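PDB 2OH1: acetyltransferase, GNAT family from Listeria monocytogenes str. 4b, which probably transfers an acetyl group from acetyl-coenzyme A to an acceptor that remains unidentified. Local coordinates for residues M31-T34 with A35-L38; E59-E63 with L64-A68. All coordinates share one frame; numbering follows the deposited sequence. Where two conformers were deposited one is given.

Overall arrangement
Read from the N terminus, the two contacts lie in series, neither nested nor crossed. Contact 1 comes first, inside helix 24-40, and closes no more than successive helical turns on the outer side of the fold. The chain then passes through helix 46-51 into contact 2, where helix 58-63 ends and a tight turn delivers the chain to strand 67-71 of the mixed sheet. The centres of contact 1 and contact 2 are about 20 Å apart, and the nearest atoms of contact 1 and contact 2 are about 6 Å apart, without touching. The connection between them relates both: Phe53 and Val55 pack on side chains of 31-38, whereas Asp54 pairs with Arg61. The region thus joins a long surface helix to the sheet of this GNAT-family protein.

Contact 1: M31-T34 with A35-L38; sequences MIDT and ARWL
Helix 24-40 of this GNAT-family protein shows i to i+4 and i to i+3 side-chain pairing, with Ile32 and Asp33 of one turn meeting Arg36 of the next. The alpha-helical frame is regular: Ala35 N donates to Met31 O at 2.9 Å, and Arg36 N reaches Ile32 O at 3.0 Å in a nearly straight bond (171°). On this frame Ile32 lies alongside Arg36. A chi1 of -72° sets the CG2 branch of Ile32 opposite the backbone N and beside the carbonyl carbon, and this is the branch that meets the arginine. Ile32 CG2 sits over the centre of one guanidinium face, 3.4 Å from Arg36 CZ. The extended arginine chain from CG to NE carries the flat group out to that methyl.

Asp33 approaches the same guanidinium obliquely, its carboxylate turned 40° from the guanidinium plane. Asp33 OD1 and Arg36 NH1, 3.9 Å apart, form a long salt bridge, an electrostatic pair only, the oxygen lying well off the guanidinium plane.

Farther round the helix, Thr34 OG1 bonds back to Leu30 O, one turn earlier, while the Thr34 side chain also lies about 3 Å from an unidentified bound molecule, which probably comes from the crystallisation liquor. Thr34 and Leu38 both rest on Phe53, in the loop after helix 46-51, and Trp37 reaches Arg113.

The Asp33-Arg36 pair is completed by a water in the plane of the guanidinium, at its edge: it donates to Asp33 OD1 at 2.9 Å and accepts from Arg36 NH1 at 3.2 Å.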
loop_
_atom_site.group_PDB
_atom_site.type_symbol
_atom_site.label_atom_id
_atom_site.label_comp_id
_atom_site.label_asym_id
_atom_site.label_seq_id
_atom_site.Cartn_x
_atom_site.Cartn_y
_atom_site.Cartn_z
HETATM N N MSE A 31 4.626 3.442 11.895
HETATM C CA MSE A 31 5.087 2.070 11.624
HETATM C C MSE A 31 5.116 1.294 12.929
HETATM O O MSE A 31 4.496 0.239 13.015
HETATM C CB MSE A 31 6.455 2.049 10.936
HETATM C CG MSE A 31 6.407 2.700 9.570
HETATM SE SE MSE A 31 8.032 2.569 8.581
HETATM C CE MSE A 31 7.306 2.615 6.782
ATOM N N ILE A 32 5.816 1.854 13.916
ATOM C CA ILE A 32 6.000 1.235 15.240
ATOM C C ILE A 32 4.648 0.925 15.819
ATOM O O ILE A 32 4.387 -0.223 16.282
ATOM C CB ILE A 32 6.778 2.146 16.210
ATOM C CG1 ILE A 32 8.253 2.249 15.868
ATOM C CG2 ILE A 32 6.625 1.620 17.707
ATOM C CD1 ILE A 32 8.971 3.462 16.519
ATOM N N ASP A 33 3.726 1.875 15.754
ATOM C CA ASP A 33 2.422 1.733 16.380
ATOM C C ASP A 33 1.578 0.680 15.629
ATOM O O ASP A 33 0.884 -0.147 16.276
ATOM C CB ASP A 33 1.670 3.090 16.526
ATOM C CG ASP A 33 2.374 4.061 17.503
ATOM O OD1 ASP A 33 3.208 3.659 18.348
ATOM O OD2 ASP A 33 2.119 5.268 17.409
ATOM N N THR A 34 1.683 0.643 14.291
ATOM C CA THR A 34 0.976 -0.312 13.497
ATOM C C THR A 34 1.506 -1.758 13.781
ATOM O O THR A 34 0.711 -2.725 13.890
ATOM C CB THR A 34 1.064 -0.026 12.009
ATOM O OG1 THR A 34 0.616 1.307 11.770
ATOM C CG2 THR A 34 0.138 -0.953 11.249
ATOM N N ALA A 35 2.831 -1.924 13.917
ATOM C CA ALA A 35 3.404 -3.232 14.218
ATOM C C ALA A 35 2.931 -3.732 15.596
ATOM O O ALA A 35 2.554 -4.930 15.765
ATOM C CB ALA A 35 4.909 -3.182 14.190
ATOM N N ARG A 36 3.006 -2.861 16.602
ATOM C CA ARG A 36 2.546 -3.175 17.954
ATOM C C ARG A 36 1.080 -3.587 17.915
ATOM O O ARG A 36 0.651 -4.577 18.580
ATOM C CB ARG A 36 2.764 -1.986 18.882
ATOM C CG ARG A 36 4.197 -1.763 19.298
ATOM C CD ARG A 36 4.288 -0.568 20.190
ATOM N NE ARG A 36 5.677 -0.251 20.522
ATOM C CZ ARG A 36 6.111 0.931 20.965
ATOM N NH1 ARG A 36 5.266 1.946 21.148
ATOM N NH2 ARG A 36 7.405 1.101 21.215
ATOM N N TRP A 37 0.299 -2.854 17.150
ATOM C CA TRP A 37 -1.141 -3.106 17.089
ATOM C C TRP A 37 -1.436 -4.457 16.440
ATOM O O TRP A 37 -2.295 -5.218 16.910
ATOM C CB TRP A 37 -1.852 -1.990 16.360
ATOM C CG TRP A 37 -3.329 -2.077 16.418
ATOM C CD1 TRP A 37 -4.184 -1.480 17.330
ATOM C CD2 TRP A 37 -4.163 -2.760 15.477
ATOM N NE1 TRP A 37 -5.492 -1.775 17.005
ATOM C CE2 TRP A 37 -5.504 -2.560 15.886
ATOM C CE3 TRP A 37 -3.905 -3.532 14.355
ATOM C CZ2 TRP A 37 -6.552 -3.104 15.208
ATOM C CZ3 TRP A 37 -4.965 -4.083 13.684
ATOM C CH2 TRP A 37 -6.271 -3.843 14.103
ATOM N N LEU A 38 -0.731 -4.772 15.349
ATOM C CA LEU A 38 -0.872 -6.093 14.690
ATOM C C LEU A 38 -0.555 -7.240 15.632
ATOM O O LEU A 38 -1.282 -8.253 15.650
ATOM C CB LEU A 38 -0.015 -6.223 13.405
ATOM C CG LEU A 38 -0.514 -5.438 12.212
ATOM C CD1 LEU A 38 0.588 -5.372 11.124
ATOM C CD2 LEU A 38 -1.777 -6.048 11.659
HETATM O O HOH W 1 2.169 1.891 20.364
#

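Contact 2: E59-E63 with L64-A68; sequences EQRIE and LGEVA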
loop_
_atom_site.group_PDB
_atom_site.type_symbol
_atom_site.label_atom_id
_atom_site.label_comp_id
_atom_site.label_asym_id
_atom_site.label_seq_id
_atom_site.Cartn_x
_atom_site.Cartn_y
_atom_site.Cartn_z
ATOM N N GLU A 59 14.223 6.734 4.475
ATOM C CA GLU A 59 14.724 7.963 3.807
ATOM C C GLU A 59 14.712 7.769 2.300
ATOM O O GLU A 59 14.377 8.705 1.552
ATOM C CB GLU A 59 16.082 8.375 4.346
ATOM C CG GLU A 59 15.985 8.781 5.819
ATOM C CD GLU A 59 17.262 9.330 6.426
ATOM O OE1 GLU A 59 17.919 10.176 5.771
ATOM O OE2 GLU A 59 17.570 8.953 7.599
ATOM N N GLN A 60 15.067 6.584 1.835
ATOM C CA GLN A 60 15.084 6.356 0.403
ATOM C C GLN A 60 13.659 6.178 -0.130
ATOM O O GLN A 60 13.349 6.602 -1.251
ATOM C CB GLN A 60 15.963 5.149 0.056
ATOM C CG GLN A 60 16.139 4.929 -1.420
ATOM C CD GLN A 60 17.094 5.949 -2.059
ATOM O OE1 GLN A 60 17.708 6.777 -1.378
ATOM N NE2 GLN A 60 17.209 5.887 -3.383
ATOM N N ARG A 61 12.777 5.604 0.666
ATOM C CA ARG A 61 11.334 5.619 0.272
ATOM C C ARG A 61 10.826 7.063 0.050
ATOM O O ARG A 61 10.197 7.373 -0.965
ATOM C CB ARG A 61 10.434 4.959 1.286
ATOM C CG ARG A 61 10.730 3.521 1.535
ATOM C CD ARG A 61 10.145 2.573 0.466
ATOM N NE ARG A 61 10.976 2.504 -0.681
ATOM C CZ ARG A 61 12.165 1.918 -0.755
ATOM N NH1 ARG A 61 12.682 1.267 0.299
ATOM N NH2 ARG A 61 12.837 1.948 -1.897
ATOM N N ILE A 62 11.156 7.958 0.965
ATOM C CA ILE A 62 10.797 9.379 0.834
ATOM C C ILE A 62 11.459 10.029 -0.381
ATOM O O ILE A 62 10.786 10.675 -1.218
ATOM C CB ILE A 62 11.085 10.126 2.171
ATOM C CG1 ILE A 62 10.163 9.697 3.266
ATOM C CG2 ILE A 62 11.006 11.651 1.968
ATOM C CD1 ILE A 62 10.607 10.175 4.626
ATOM N N GLU A 63 12.750 9.805 -0.574
ATOM C CA GLU A 63 13.450 10.362 -1.687
ATOM C C GLU A 63 12.882 9.962 -3.033
ATOM O O GLU A 63 12.841 10.765 -3.973
ATOM C CB GLU A 63 14.876 9.925 -1.649
ATOM C CG GLU A 63 15.703 10.552 -2.723
ATOM C CD GLU A 63 17.003 10.982 -2.177
ATOM O OE1 GLU A 63 17.009 12.006 -1.451
ATOM O OE2 GLU A 63 17.994 10.271 -2.445
ATOM N N LEU A 64 12.468 8.717 -3.127
ATOM C CA LEU A 64 11.976 8.194 -4.376
ATOM C C LEU A 64 10.487 8.436 -4.612
ATOM O O LEU A 64 9.934 8.057 -5.673
ATOM C CB LEU A 64 12.201 6.690 -4.392
ATOM C CG LEU A 64 13.663 6.226 -4.417
ATOM C CD1 LEU A 64 13.760 4.710 -4.201
ATOM C CD2 LEU A 64 14.344 6.679 -5.722
ATOM N N GLY A 65 9.844 9.137 -3.685
ATOM C CA GLY A 65 8.431 9.457 -3.858
ATOM C C GLY A 65 7.518 8.239 -3.722
ATOM O O GLY A 65 6.458 8.167 -4.385
ATOM N N GLU A 66 7.906 7.342 -2.831
ATOM C CA GLU A 66 7.211 6.086 -2.644
ATOM C C GLU A 66 6.338 6.054 -1.396
ATOM O O GLU A 66 5.843 4.967 -1.044
ATOM C CB GLU A 66 8.248 4.940 -2.641
ATOM C CG GLU A 66 8.764 4.684 -4.046
ATOM C CD GLU A 66 9.850 3.615 -4.203
ATOM O OE1 GLU A 66 10.548 3.297 -3.219
ATOM O OE2 GLU A 66 10.006 3.051 -5.308
ATOM N N VAL A 67 6.221 7.173 -0.668
ATOM C CA VAL A 67 5.358 7.271 0.481
ATOM C C VAL A 67 4.305 8.323 0.258
ATOM O O VAL A 67 4.617 9.506 0.054
ATOM C CB VAL A 67 6.135 7.624 1.738
ATOM C CG1 VAL A 67 5.170 7.571 2.958
ATOM C CG2 VAL A 67 7.310 6.692 2.010
ATOM N N ALA A 68 3.047 7.952 0.302
ATOM C CA ALA A 68 1.929 8.899 0.157
ATOM C C ALA A 68 1.232 9.037 1.486
ATOM O O ALA A 68 0.991 8.018 2.157
ATOM C CB ALA A 68 0.958 8.404 -0.884
HETATM O O HOH W 2 7.454 9.914 -0.577
#
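Arg61 and Glu66 form the tight, buried side of this helix-to-strand turn. Bent at chi2 (-80°) and again at chi3, the arginine folds round to present two nitrogens to its partner: Arg61 NE donates to Glu66 OE1 at 2.7 Å and Arg61 NH2 to the same OE1 at 3.0 Å, so a single oxygen takes both. Both donors have the oxygen in the guanidinium plane, although the carboxylate is turned 35° from it. The remaining polar ends are also taken, Arg61 NH1 by Asp54 and Glu66 OE2 by the backbone N of Lys85. At the root of the arginine, Val67 CG2 packs 3.6 Å from Arg61 CB.

The backbone here is a Schellman motif that ends helix 58-63. Gly65 adopts positive phi (70°), Glu66 N bonds to Arg61 O at 3.0 Å, and Gly65 N reaches Ile62 O at 3.1 Å from above the carbonyl plane.

The solvent side is looser. In the conformer given, the exposed Gln60 side chain passes at a slant across Leu64, with Gln60 CG 3.7 Å from Leu64 CD1; this side is less certain, because Gln60 takes a second conformation. Leu64 CG also lies 3.2 Å from Gln60 O, the carbonyl that accepts the Leu64 backbone N-H.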